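Local coordinates for core protein VP4 (PDB 2JHP) that is an RNA-capping enzyme of the bluetongue virus core and binds guanine and S-adenosyl-L-homocysteine in two pockets each, at residues 14-23 with 94-103; 428-439 with 495-504. All coordinates share one frame; numbering follows the deposited sequence.

Contact 1 (14-23 with 94-103)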
loop_
_atom_site.group_PDB
_atom_site.type_symbol
_atom_site.label_atom_id
_atom_site.label_comp_id
_atom_site.label_asym_id
_atom_site.label_seq_id
_atom_site.Cartn_x
_atom_site.Cartn_y
_atom_site.Cartn_z
ATOM N N LEU A 14 -23.645 6.117 23.970
ATOM C CA LEU A 14 -22.435 6.913 23.824
ATOM C C LEU A 14 -22.811 8.357 23.507
ATOM O O LEU A 14 -22.042 9.288 23.769
ATOM C CB LEU A 14 -21.621 6.328 22.667
ATOM C CG LEU A 14 -20.129 6.004 22.758
ATOM C CD1 LEU A 14 -19.775 5.242 24.016
ATOM C CD2 LEU A 14 -19.712 5.197 21.541
ATOM N N SER A 15 -24.013 8.519 22.957
ATOM C CA SER A 15 -24.536 9.797 22.464
ATOM C C SER A 15 -24.407 10.993 23.417
ATOM O O SER A 15 -24.249 12.129 22.969
ATOM C CB SER A 15 -26.001 9.623 22.062
ATOM O OG SER A 15 -26.652 10.874 21.950
ATOM N N HIS A 16 -24.494 10.738 24.719
ATOM C CA HIS A 16 -24.480 11.805 25.715
ATOM C C HIS A 16 -23.118 12.497 25.863
ATOM O O HIS A 16 -23.063 13.683 26.198
ATOM C CB HIS A 16 -24.966 11.274 27.067
ATOM C CG HIS A 16 -24.055 10.253 27.675
ATOM N ND1 HIS A 16 -23.905 8.985 27.154
ATOM C CD2 HIS A 16 -23.244 10.317 28.759
ATOM C CE1 HIS A 16 -23.037 8.312 27.891
ATOM N NE2 HIS A 16 -22.624 9.097 28.872
ATOM N N ILE A 17 -22.033 11.760 25.610
ATOM C CA ILE A 17 -20.660 12.284 25.754
ATOM C C ILE A 17 -20.357 13.318 24.672
ATOM O O ILE A 17 -19.667 14.318 24.903
ATOM C CB ILE A 17 -19.593 11.161 25.648
ATOM C CG1 ILE A 17 -20.042 9.900 26.386
ATOM C CG2 ILE A 17 -18.239 11.647 26.183
ATOM C CD1 ILE A 17 -19.488 8.625 25.787
ATOM N N VAL A 18 -20.893 13.040 23.493
ATOM C CA VAL A 18 -20.716 13.838 22.294
ATOM C C VAL A 18 -21.221 15.270 22.457
ATOM O O VAL A 18 -20.522 16.216 22.087
ATOM C CB VAL A 18 -21.438 13.141 21.128
ATOM C CG1 VAL A 18 -21.903 14.140 20.069
ATOM C CG2 VAL A 18 -20.554 12.042 20.546
ATOM N N LYS A 19 -22.418 15.420 23.029
ATOM C CA LYS A 19 -23.091 16.721 23.138
ATOM C C LYS A 19 -22.217 17.804 23.779
ATOM O O LYS A 19 -22.408 18.993 23.520
ATOM C CB LYS A 19 -24.416 16.585 23.898
ATOM C CG LYS A 19 -25.520 15.826 23.159
ATOM C CD LYS A 19 -26.646 15.408 24.125
ATOM C CE LYS A 19 -27.643 14.448 23.465
ATOM N NZ LYS A 19 -28.509 13.697 24.436
ATOM N N ASP A 20 -21.246 17.382 24.585
ATOM C CA ASP A 20 -20.416 18.298 25.372
ATOM C C ASP A 20 -19.060 18.598 24.713
ATOM O O ASP A 20 -18.150 19.123 25.359
ATOM C CB ASP A 20 -20.214 17.707 26.774
ATOM C CG ASP A 20 -20.038 18.768 27.845
ATOM O OD1 ASP A 20 -20.632 19.864 27.734
ATOM O OD2 ASP A 20 -19.304 18.491 28.816
ATOM N N GLY A 21 -18.934 18.265 23.429
ATOM C CA GLY A 21 -17.692 18.467 22.675
ATOM C C GLY A 21 -17.688 19.770 21.896
ATOM O O GLY A 21 -18.462 20.676 22.201
ATOM N N PHE A 22 -16.824 19.867 20.886
ATOM C CA PHE A 22 -16.688 21.107 20.113
ATOM C C PHE A 22 -17.014 20.950 18.626
ATOM O O PHE A 22 -17.323 21.932 17.943
ATOM C CB PHE A 22 -15.293 21.710 20.293
ATOM C CG PHE A 22 -14.941 22.029 21.729
ATOM C CD1 PHE A 22 -13.743 21.582 22.282
ATOM C CD2 PHE A 22 -15.810 22.767 22.529
ATOM C CE1 PHE A 22 -13.409 21.871 23.606
ATOM C CE2 PHE A 22 -15.488 23.064 23.855
ATOM C CZ PHE A 22 -14.283 22.615 24.394
ATOM N N LEU A 23 -16.922 19.714 18.129
ATOM C CA LEU A 23 -17.445 19.371 16.822
ATOM C C LEU A 23 -18.969 19.474 16.850
ATOM O O LEU A 23 -19.590 19.292 17.907
ATOM C CB LEU A 23 -17.017 17.959 16.430
ATOM C CG LEU A 23 -15.518 17.671 16.376
ATOM C CD1 LEU A 23 -15.331 16.257 15.903
ATOM C CD2 LEU A 23 -14.778 18.637 15.465
ATOM N N ALA A 94 -15.623 4.634 28.332
ATOM C CA ALA A 94 -16.979 5.185 28.164
ATOM C C ALA A 94 -17.332 6.511 28.912
ATOM O O ALA A 94 -17.833 7.418 28.251
ATOM C CB ALA A 94 -18.061 4.109 28.318
ATOM N N ARG A 95 -17.130 6.687 30.233
ATOM C CA ARG A 95 -17.228 5.707 31.355
ATOM C C ARG A 95 -15.802 5.389 31.921
ATOM O O ARG A 95 -15.551 4.240 32.330
ATOM C CB ARG A 95 -17.941 4.400 30.914
ATOM C CG ARG A 95 -18.542 3.553 32.068
ATOM C CD ARG A 95 -18.805 2.101 31.601
ATOM N NE ARG A 95 -19.382 1.273 32.668
ATOM C CZ ARG A 95 -19.612 -0.043 32.591
ATOM N NH1 ARG A 95 -20.138 -0.676 33.631
ATOM N NH2 ARG A 95 -19.321 -0.732 31.491
ATOM N N SER A 96 -14.935 6.409 32.092
ATOM C CA SER A 96 -15.170 7.738 32.757
ATOM C C SER A 96 -15.746 9.019 32.092
ATOM O O SER A 96 -15.569 10.105 32.645
ATOM C CB SER A 96 -13.854 8.165 33.473
ATOM O OG SER A 96 -13.425 7.143 34.401
ATOM N N HIS A 97 -16.404 8.937 30.943
ATOM C CA HIS A 97 -17.006 10.129 30.310
ATOM C C HIS A 97 -15.991 11.205 29.907
ATOM O O HIS A 97 -16.343 12.381 29.783
ATOM C CB HIS A 97 -18.078 10.757 31.214
ATOM C CG HIS A 97 -19.248 9.865 31.476
ATOM N ND1 HIS A 97 -19.183 8.785 32.332
ATOM C CD2 HIS A 97 -20.519 9.902 31.005
ATOM C CE1 HIS A 97 -20.362 8.190 32.371
ATOM N NE2 HIS A 97 -21.189 8.848 31.575
ATOM N N ASP A 98 -14.738 10.801 29.709
ATOM C CA ASP A 98 -13.694 11.705 29.235
ATOM C C ASP A 98 -13.874 11.984 27.737
ATOM O O ASP A 98 -13.727 11.083 26.903
ATOM C CB ASP A 98 -12.309 11.104 29.512
ATOM C CG ASP A 98 -11.184 12.129 29.407
ATOM O OD1 ASP A 98 -11.285 13.066 28.584
ATOM O OD2 ASP A 98 -10.186 11.989 30.152
ATOM N N MET A 99 -14.199 13.232 27.405
ATOM C CA MET A 99 -14.368 13.638 26.005
ATOM C C MET A 99 -13.047 13.575 25.234
ATOM O O MET A 99 -13.036 13.222 24.056
ATOM C CB MET A 99 -14.992 15.037 25.903
ATOM C CG MET A 99 -15.405 15.448 24.490
ATOM S SD MET A 99 -16.624 14.338 23.750
ATOM C CE MET A 99 -16.559 14.855 22.040
ATOM N N LYS A 100 -11.945 13.904 25.906
ATOM C CA LYS A 100 -10.617 13.818 25.301
ATOM C C LYS A 100 -10.186 12.378 24.987
ATOM O O LYS A 100 -9.833 12.076 23.845
ATOM C CB LYS A 100 -9.568 14.553 26.148
ATOM C CG LYS A 100 -9.475 16.046 25.828
ATOM C CD LYS A 100 -8.494 16.771 26.736
ATOM C CE LYS A 100 -8.462 18.259 26.427
ATOM N NZ LYS A 100 -7.546 18.990 27.347
ATOM N N ALA A 101 -10.238 11.492 25.980
ATOM C CA ALA A 101 -9.863 10.088 25.772
ATOM C C ALA A 101 -10.716 9.418 24.688
ATOM O O ALA A 101 -10.209 8.633 23.886
ATOM C CB ALA A 101 -9.941 9.314 27.071
ATOM N N PHE A 102 -12.006 9.750 24.674
ATOM C CA PHE A 102 -12.947 9.319 23.639
ATOM C C PHE A 102 -12.457 9.707 22.249
ATOM O O PHE A 102 -12.322 8.856 21.371
ATOM C CB PHE A 102 -14.331 9.928 23.913
ATOM C CG PHE A 102 -15.398 9.501 22.932
ATOM C CD1 PHE A 102 -15.862 8.186 22.917
ATOM C CD2 PHE A 102 -15.954 10.422 22.038
ATOM C CE1 PHE A 102 -16.849 7.783 22.019
ATOM C CE2 PHE A 102 -16.944 10.029 21.130
ATOM C CZ PHE A 102 -17.391 8.705 21.120
ATOM N N GLU A 103 -12.179 10.994 22.063
ATOM C CA GLU A 103 -11.724 11.504 20.773
ATOM C C GLU A 103 -10.387 10.891 20.334
ATOM O O GLU A 103 -10.228 10.524 19.169
ATOM C CB GLU A 103 -11.656 13.033 20.799
ATOM C CG GLU A 103 -13.014 13.695 21.030
ATOM C CD GLU A 103 -13.052 15.183 20.678
ATOM O OE1 GLU A 103 -12.152 15.943 21.116
ATOM O OE2 GLU A 103 -14.006 15.586 19.968
#
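M99 reaches across from the first turn of helix 99-112 into the short helical turn 15-18 and the beta turn V18-G21. Its CB heads for segment 14-23, CG comes near the backbone of G21, and a bend at the CB-CG bond (chi2 60°) lays the thioether along that turn. SD packs on I17, 3.3 Å from I17 O and 4.0 Å from I17 CG2, while the terminal CE lies 3.8 Å from G21 CA. I17 fills the middle of the contact: its CG2 faces M99 SD, while the other branch, through CG1, brings CD1 to 3.2 Å from A94 O. Next to it F102 receives two branched side chains obliquely, with L14 CG 3.8 Å from F102 CE1 and V18 CG2 4.2 Å from F102 CE2. At the solvent side the rings of H16 and H97 meet rim to rim, planes at 63°, with H97 CD2 in the plane of the H16 ring. D98 N-caps the helix through weak bonds from K100 N and A101 N to OD1. The start of helix 99-112 and the turn 15-18 lie against the N-terminal parallel sheet: V18 and F102 both touch V10 of strand 7-10, and E103 OE2 is hydrogen-bonded to Y49 OH of strand 48-51.

Contact 2 (428-439 with 495-504). With GUN (guanine), chain E.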
loop_
_atom_site.group_PDB
_atom_site.type_symbol
_atom_site.label_atom_id
_atom_site.label_comp_id
_atom_site.label_asym_id
_atom_site.label_seq_id
_atom_site.Cartn_x
_atom_site.Cartn_y
_atom_site.Cartn_z
ATOM N N MET A 428 -1.484 7.697 -14.948
ATOM C CA MET A 428 -2.922 7.552 -14.691
ATOM C C MET A 428 -3.763 7.236 -15.960
ATOM O O MET A 428 -4.873 6.722 -15.860
ATOM C CB MET A 428 -3.464 8.774 -13.940
ATOM C CG MET A 428 -2.626 9.164 -12.711
ATOM S SD MET A 428 -3.475 10.063 -11.389
ATOM C CE MET A 428 -4.629 11.073 -12.310
ATOM N N LYS A 429 -3.213 7.514 -17.136
ATOM C CA LYS A 429 -3.877 7.192 -18.394
ATOM C C LYS A 429 -3.768 5.694 -18.756
ATOM O O LYS A 429 -4.618 5.158 -19.465
ATOM C CB LYS A 429 -3.304 8.096 -19.506
ATOM C CG LYS A 429 -3.856 7.978 -20.898
ATOM C CD LYS A 429 -3.123 9.042 -21.700
ATOM C CE LYS A 429 -3.745 9.349 -23.046
ATOM N NZ LYS A 429 -2.953 8.652 -24.085
ATOM N N LYS A 430 -2.735 5.022 -18.246
ATOM C CA LYS A 430 -2.454 3.636 -18.643
ATOM C C LYS A 430 -2.423 2.640 -17.479
ATOM O O LYS A 430 -2.417 1.430 -17.697
ATOM C CB LYS A 430 -1.152 3.550 -19.469
ATOM C CG LYS A 430 0.117 4.056 -18.743
ATOM C CD LYS A 430 1.384 3.854 -19.581
ATOM C CE LYS A 430 2.650 4.218 -18.790
ATOM N NZ LYS A 430 3.878 3.545 -19.334
ATOM N N SER A 431 -2.410 3.134 -16.247
ATOM C CA SER A 431 -2.326 2.244 -15.090
ATOM C C SER A 431 -3.645 1.508 -14.884
ATOM O O SER A 431 -4.699 2.017 -15.260
ATOM C CB SER A 431 -1.941 3.026 -13.841
ATOM O OG SER A 431 -1.963 2.192 -12.703
ATOM N N VAL A 432 -3.581 0.307 -14.311
ATOM C CA VAL A 432 -4.790 -0.468 -14.024
ATOM C C VAL A 432 -5.473 0.136 -12.817
ATOM O O VAL A 432 -6.695 0.122 -12.715
ATOM C CB VAL A 432 -4.503 -1.964 -13.758
ATOM C CG1 VAL A 432 -5.772 -2.697 -13.382
ATOM C CG2 VAL A 432 -3.874 -2.621 -14.977
ATOM N N ILE A 433 -4.655 0.645 -11.901
ATOM C CA ILE A 433 -5.110 1.334 -10.702
ATOM C C ILE A 433 -3.995 2.234 -10.213
ATOM O O ILE A 433 -2.878 1.779 -9.950
ATOM C CB ILE A 433 -5.602 0.375 -9.568
ATOM C CG1 ILE A 433 -6.148 1.206 -8.394
ATOM C CG2 ILE A 433 -4.520 -0.604 -9.142
ATOM C CD1 ILE A 433 -6.989 0.436 -7.394
ATOM N N ALA A 434 -4.295 3.523 -10.123
ATOM C CA ALA A 434 -3.320 4.499 -9.646
ATOM C C ALA A 434 -3.977 5.463 -8.655
ATOM O O ALA A 434 -5.195 5.684 -8.706
ATOM C CB ALA A 434 -2.709 5.241 -10.822
ATOM N N THR A 435 -3.183 6.001 -7.737
ATOM C CA THR A 435 -3.683 6.984 -6.774
ATOM C C THR A 435 -2.911 8.295 -6.848
ATOM O O THR A 435 -1.735 8.308 -7.180
ATOM C CB THR A 435 -3.610 6.480 -5.318
ATOM O OG1 THR A 435 -2.258 6.135 -5.008
ATOM C CG2 THR A 435 -4.525 5.295 -5.096
ATOM N N ALA A 436 -3.599 9.385 -6.528
ATOM C CA ALA A 436 -2.986 10.690 -6.419
ATOM C C ALA A 436 -3.617 11.470 -5.273
ATOM O O ALA A 436 -4.834 11.499 -5.104
ATOM C CB ALA A 436 -3.115 11.459 -7.722
ATOM N N TRP A 437 -2.769 12.099 -4.484
ATOM C CA TRP A 437 -3.211 12.910 -3.366
ATOM C C TRP A 437 -3.831 14.252 -3.824
ATOM O O TRP A 437 -3.222 14.975 -4.616
ATOM C CB TRP A 437 -2.020 13.169 -2.445
ATOM C CG TRP A 437 -2.361 13.946 -1.257
ATOM C CD1 TRP A 437 -2.259 15.300 -1.108
ATOM C CD2 TRP A 437 -2.862 13.447 -0.014
ATOM N NE1 TRP A 437 -2.649 15.675 0.158
ATOM C CE2 TRP A 437 -3.031 14.555 0.846
ATOM C CE3 TRP A 437 -3.169 12.174 0.464
ATOM C CZ2 TRP A 437 -3.499 14.428 2.153
ATOM C CZ3 TRP A 437 -3.645 12.041 1.760
ATOM C CH2 TRP A 437 -3.802 13.167 2.596
ATOM N N VAL A 438 -5.031 14.556 -3.322
ATOM C CA VAL A 438 -5.761 15.761 -3.687
ATOM C C VAL A 438 -6.158 16.546 -2.442
ATOM O O VAL A 438 -6.671 17.666 -2.545
ATOM C CB VAL A 438 -7.020 15.458 -4.545
ATOM C CG1 VAL A 438 -6.629 14.937 -5.925
ATOM C CG2 VAL A 438 -7.952 14.491 -3.835
ATOM N N GLY A 439 -5.926 15.960 -1.267
ATOM C CA GLY A 439 -6.259 16.593 -0.009
ATOM C C GLY A 439 -5.562 17.931 0.185
ATOM O O GLY A 439 -4.379 18.066 -0.112
ATOM N N TRP A 495 -10.617 9.933 4.834
ATOM C CA TRP A 495 -9.272 9.613 4.425
ATOM C C TRP A 495 -9.230 9.248 2.946
ATOM O O TRP A 495 -8.484 9.849 2.179
ATOM C CB TRP A 495 -8.707 8.478 5.286
ATOM C CG TRP A 495 -7.343 8.090 4.856
ATOM C CD1 TRP A 495 -6.988 6.953 4.188
ATOM C CD2 TRP A 495 -6.141 8.861 5.009
ATOM N NE1 TRP A 495 -5.638 6.960 3.934
ATOM C CE2 TRP A 495 -5.092 8.111 4.436
ATOM C CE3 TRP A 495 -5.845 10.091 5.609
ATOM C CZ2 TRP A 495 -3.759 8.560 4.427
ATOM C CZ3 TRP A 495 -4.522 10.539 5.603
ATOM C CH2 TRP A 495 -3.498 9.776 5.009
ATOM N N ALA A 496 -10.040 8.264 2.559
ATOM C CA ALA A 496 -10.182 7.827 1.166
ATOM C C ALA A 496 -10.361 9.028 0.235
ATOM O O ALA A 496 -9.760 9.082 -0.825
ATOM C CB ALA A 496 -11.351 6.854 1.036
ATOM N N MET A 497 -11.137 10.007 0.690
ATOM C CA MET A 497 -11.423 11.223 -0.065
ATOM C C MET A 497 -10.286 12.236 -0.198
ATOM O O MET A 497 -10.444 13.233 -0.896
ATOM C CB MET A 497 -12.686 11.890 0.470
ATOM C CG MET A 497 -13.950 11.252 -0.064
ATOM S SD MET A 497 -15.461 11.840 0.679
ATOM C CE MET A 497 -15.833 13.187 -0.415
ATOM N N ASN A 498 -9.150 11.988 0.457
ATOM C CA ASN A 498 -7.928 12.734 0.170
ATOM C C ASN A 498 -7.233 12.284 -1.107
ATOM O O ASN A 498 -6.273 12.922 -1.538
ATOM C CB ASN A 498 -6.930 12.579 1.309
ATOM C CG ASN A 498 -7.357 13.305 2.570
ATOM O OD1 ASN A 498 -7.833 14.438 2.526
ATOM N ND2 ASN A 498 -7.179 12.650 3.705
ATOM N N PHE A 499 -7.686 11.168 -1.689
ATOM C CA PHE A 499 -7.036 10.597 -2.866
ATOM C C PHE A 499 -7.937 10.653 -4.108
ATOM O O PHE A 499 -9.170 10.523 -4.023
ATOM C CB PHE A 499 -6.581 9.148 -2.614
ATOM C CG PHE A 499 -5.499 8.985 -1.539
ATOM C CD1 PHE A 499 -5.831 8.688 -0.218
ATOM C CD2 PHE A 499 -4.142 9.064 -1.867
ATOM C CE1 PHE A 499 -4.820 8.515 0.746
ATOM C CE2 PHE A 499 -3.164 8.890 -0.912
ATOM C CZ PHE A 499 -3.507 8.617 0.397
ATOM N N ALA A 500 -7.331 10.873 -5.265
ATOM C CA ALA A 500 -8.021 10.539 -6.495
ATOM C C ALA A 500 -7.530 9.173 -6.898
ATOM O O ALA A 500 -6.356 8.850 -6.696
ATOM C CB ALA A 500 -7.780 11.579 -7.633
ATOM N N VAL A 501 -8.449 8.374 -7.441
ATOM C CA VAL A 501 -8.136 7.038 -7.920
ATOM C C VAL A 501 -8.600 6.870 -9.343
ATOM O O VAL A 501 -9.733 7.217 -9.698
ATOM C CB VAL A 501 -8.788 5.938 -7.068
ATOM C CG1 VAL A 501 -8.340 4.586 -7.557
ATOM C CG2 VAL A 501 -8.441 6.106 -5.600
ATOM N N SER A 502 -7.710 6.318 -10.152
ATOM C CA SER A 502 -8.016 5.979 -11.533
ATOM C C SER A 502 -8.104 4.466 -11.672
ATOM O O SER A 502 -7.304 3.753 -11.093
ATOM C CB SER A 502 -6.925 6.550 -12.444
ATOM O OG SER A 502 -5.646 6.033 -12.101
ATOM N N LEU A 503 -9.074 3.982 -12.448
ATOM C CA LEU A 503 -9.290 2.539 -12.628
ATOM C C LEU A 503 -9.443 2.169 -14.097
ATOM O O LEU A 503 -10.155 2.856 -14.825
ATOM C CB LEU A 503 -10.542 2.084 -11.877
ATOM C CG LEU A 503 -10.649 2.216 -10.365
ATOM C CD1 LEU A 503 -12.030 1.821 -9.904
ATOM C CD2 LEU A 503 -9.630 1.334 -9.704
ATOM N N LYS A 504 -8.781 1.088 -14.524
ATOM C CA LYS A 504 -9.000 0.527 -15.870
ATOM C C LYS A 504 -10.272 -0.323 -15.845
ATOM O O LYS A 504 -10.234 -1.550 -15.886
ATOM C CB LYS A 504 -7.796 -0.276 -16.371
ATOM C CG LYS A 504 -7.768 -0.469 -17.881
ATOM C CD LYS A 504 -6.348 -0.622 -18.390
ATOM C CE LYS A 504 -6.294 -0.646 -19.906
ATOM N NZ LYS A 504 -4.917 -0.386 -20.403
HETATM N N9 GUN E . -1.183 1.293 3.220
HETATM C C8 GUN E . 0.140 1.440 3.154
HETATM N N7 GUN E . 0.428 2.729 2.956
HETATM C C5 GUN E . -0.715 3.412 2.900
HETATM C C6 GUN E . -1.022 4.762 2.718
HETATM O O6 GUN E . -0.131 5.596 2.565
HETATM N N1 GUN E . -2.365 5.163 2.710
HETATM C C2 GUN E . -3.357 4.186 2.882
HETATM N N2 GUN E . -4.631 4.527 2.882
HETATM N N3 GUN E . -3.023 2.895 3.054
HETATM C C4 GUN E . -1.743 2.492 3.069
HETATM O O HOH W 1 -5.107 4.546 -14.234
HETATM O O HOH W 2 -5.125 2.833 -21.167
#
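W437 drives one edge of its six-membered ring into the face of F499, centroids 5.0 Å apart and planes at 87°, while the same benzo ring turns an offset edge to the face of W495. With CG anti to the backbone N (chi1 -178°), the indole lies beside N498, whose CB sits over its face, 3.7 Å from the centroid of the six-membered ring. W495 NE1 in turn comes to 2.8 Å from N2 of the bound guanine, which lies at the edge of this indole, near its plane; Y446, hydrogen-bonded to the guanine, also sets its ring edge-to-face with W495. Strand 433-437 runs into this aromatic cluster and 499-503 leaves it, antiparallel to each other, A434 with S502 and A436 with A500 forming the hydrogen-bonded pairs. They are neighbours in a seven-strand sheet of order 3-2-1-4-5-7-6, the strand order of the class I (Rossmann-like) methyltransferase fold. On one face I433 CD1 packs 3.6 Å from L503 CD2 and T435 lies alongside V501; on the other, S502 OG is tucked 3.3 Å from A434 CB. Toward the far end water enters: one molecule accepts from S502 OG and donates to M428 O and S431 O. Beyond it K504 N still bonds to V432 O, but the extended side chain ends loosely, its NZ making a weak 3.3 Å bond to a second water that donates to K429 O.

Contact 1 closes before contact 2 opens along the chain, and their centres lie 35 Å apart, with nearest atoms about 14 Å from each other and no touch. They lie in different parts of the fold: contact 1 packs helix and turn against the N-terminal five-strand parallel sheet, whereas contact 2 pairs two strands within the seven-strand mixed sheet. Just after contact 1, helix 99-112 leads to helix 114-128, which packs on I433 and A496 of contact 2. R114 and F117 from this helix share a guanine pocket with W495. A second sheet of the same strand order lies between the two contacts in sequence, consistent with a second methyltransferase-like domain in a multi-step capping enzyme.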